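Local structure of cytochrome P450 (Zobellia galactanivorans, 6G5O) at residues P28-L33 and C281-K286. The protein belongs to the cytochrome P450 family of haem proteins and holds protoporphyrin IX containing iron in its pocket. Residues are numbered along the deposited sequence; the frame is centred on the assembly and turned at random.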
loop_
_atom_site.group_PDB
_atom_site.type_symbol
_atom_site.label_atom_id
_atom_site.label_comp_id
_atom_site.label_asym_id
_atom_site.label_seq_id
_atom_site.Cartn_x
_atom_site.Cartn_y
_atom_site.Cartn_z
ATOM N N PRO A 28 0.312 -11.059 -21.473
ATOM C CA PRO A 28 1.576 -11.290 -20.773
ATOM C C PRO A 28 2.328 -9.994 -20.363
ATOM O O PRO A 28 2.131 -8.928 -20.957
ATOM C CB PRO A 28 2.361 -12.128 -21.779
ATOM C CG PRO A 28 1.864 -11.656 -23.127
ATOM C CD PRO A 28 0.448 -11.184 -22.939
ATOM N N VAL A 29 3.195 -10.122 -19.360
ATOM C CA VAL A 29 3.822 -8.980 -18.677
ATOM C C VAL A 29 5.349 -9.068 -18.731
ATOM O O VAL A 29 5.931 -10.079 -18.365
ATOM C CB VAL A 29 3.388 -8.910 -17.177
ATOM C CG1 VAL A 29 4.143 -7.831 -16.412
ATOM C CG2 VAL A 29 1.890 -8.656 -17.051
ATOM N N THR A 30 5.973 -7.989 -19.180
ATOM C CA THR A 30 7.407 -7.761 -19.026
ATOM C C THR A 30 7.733 -6.922 -17.751
ATOM O O THR A 30 7.529 -5.709 -17.730
ATOM C CB THR A 30 7.937 -7.022 -20.260
ATOM O OG1 THR A 30 7.552 -7.735 -21.443
ATOM C CG2 THR A 30 9.456 -6.930 -20.203
ATOM N N MET A 31 8.276 -7.569 -16.733
ATOM C CA MET A 31 8.553 -6.957 -15.438
ATOM C C MET A 31 9.871 -6.186 -15.412
ATOM O O MET A 31 10.905 -6.805 -15.544
ATOM C CB MET A 31 8.626 -8.060 -14.371
ATOM C CG MET A 31 7.478 -9.059 -14.428
ATOM S SD MET A 31 7.512 -10.397 -13.180
ATOM C CE MET A 31 7.825 -9.463 -11.666
ATOM N N LEU A 32 9.854 -4.856 -15.220
ATOM C CA LEU A 32 11.085 -4.087 -15.065
ATOM C C LEU A 32 11.629 -4.195 -13.614
ATOM O O LEU A 32 10.892 -4.010 -12.663
ATOM C CB LEU A 32 10.827 -2.640 -15.433
ATOM C CG LEU A 32 10.808 -2.334 -16.937
ATOM C CD1 LEU A 32 10.199 -3.445 -17.773
ATOM C CD2 LEU A 32 10.097 -1.028 -17.257
ATOM N N LEU A 33 12.915 -4.478 -13.465
ATOM C CA LEU A 33 13.466 -4.867 -12.183
ATOM C C LEU A 33 14.516 -3.922 -11.598
ATOM O O LEU A 33 14.794 -3.991 -10.400
ATOM C CB LEU A 33 14.053 -6.259 -12.306
ATOM C CG LEU A 33 13.103 -7.356 -12.810
ATOM C CD1 LEU A 33 13.905 -8.649 -12.993
ATOM C CD2 LEU A 33 11.920 -7.582 -11.867
ATOM N N CYS A 281 16.241 -2.136 -21.329
ATOM C CA CYS A 281 17.384 -3.033 -21.168
ATOM C C CYS A 281 17.742 -3.749 -22.475
ATOM O O CYS A 281 18.058 -4.950 -22.432
ATOM C CB CYS A 281 17.098 -4.092 -20.087
ATOM S SG CYS A 281 16.326 -3.454 -18.593
ATOM N N GLU A 282 17.653 -3.049 -23.615
ATOM C CA GLU A 282 17.913 -3.654 -24.940
ATOM C C GLU A 282 16.990 -4.851 -25.297
ATOM O O GLU A 282 17.316 -5.655 -26.182
ATOM C CB GLU A 282 19.396 -4.079 -25.062
ATOM C CG GLU A 282 20.337 -3.016 -25.616
ATOM C CD GLU A 282 20.582 -1.852 -24.682
ATOM O OE1 GLU A 282 21.374 -0.961 -25.058
ATOM O OE2 GLU A 282 19.982 -1.819 -23.587
ATOM N N HIS A 283 15.848 -4.960 -24.608
ATOM C CA HIS A 283 14.847 -6.004 -24.866
ATOM C C HIS A 283 13.618 -5.320 -25.450
ATOM O O HIS A 283 13.182 -4.280 -24.957
ATOM C CB HIS A 283 14.480 -6.764 -23.591
ATOM C CG HIS A 283 13.381 -7.766 -23.783
ATOM N ND1 HIS A 283 12.092 -7.544 -23.352
ATOM C CD2 HIS A 283 13.374 -8.988 -24.368
ATOM C CE1 HIS A 283 11.338 -8.586 -23.660
ATOM N NE2 HIS A 283 12.094 -9.477 -24.276
ATOM N N ALA A 284 13.068 -5.895 -26.512
ATOM C CA ALA A 284 12.046 -5.214 -27.276
ATOM C C ALA A 284 10.711 -5.439 -26.589
ATOM O O ALA A 284 10.466 -6.527 -26.024
ATOM C CB ALA A 284 12.024 -5.731 -28.710
ATOM N N VAL A 285 9.870 -4.398 -26.604
ATOM C CA VAL A 285 8.486 -4.531 -26.126
ATOM C C VAL A 285 7.532 -3.944 -27.147
ATOM O O VAL A 285 7.706 -2.788 -27.617
ATOM C CB VAL A 285 8.233 -3.873 -24.755
ATOM C CG1 VAL A 285 7.198 -4.697 -23.995
ATOM C CG2 VAL A 285 9.507 -3.772 -23.939
ATOM N N LYS A 286 6.537 -4.773 -27.462
ATOM C CA LYS A 286 5.597 -4.508 -28.525
ATOM C C LYS A 286 4.449 -3.622 -27.996
ATOM O O LYS A 286 4.066 -3.697 -26.817
ATOM C CB LYS A 286 5.092 -5.846 -29.122
#
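The two strands run roughly antiparallel, their CA atoms nearest at Thr30 and Val285, 7.9 Å apart, so the contact is made by side chains alone and buries just 115 Å² over both sides. Thr30 alone in 28-33 reaches the other segment, and its two branches go to different partners. Its methyl CG2, placed anti to the backbone N (chi1 -53° for OG1), comes within 4.2 Å of His283 ND1, meeting the imidazole obliquely. The hydroxyl branch turns to Val285, where OG1 lies 4.0 Å from CG1 in a van der Waals contact, the side chains passing alongside in opposite senses. Strand 29-32 belongs to the mixed sheet of the P450 fold and lies between strands 19-22 and 290-293, Thr30 making backbone hydrogen bonds to Arg290 and Ser292. Strand 283-285 is instead one arm of a small antiparallel hairpin with strand 278-280; Cys281 and Glu282 form its tight turn, both with positive phi. The hairpin packs beside the mixed sheet without joining it. His283 reaches across with CG anti to its backbone N (chi1 175°); its ring stacks with that of Tyr19 while its side chain touches Glu21, bringing strand 19-22 into the contact. The ring nitrogen ND1 is buried here without a polar partner in the model, its neighbour across the contact being the Thr30 methyl.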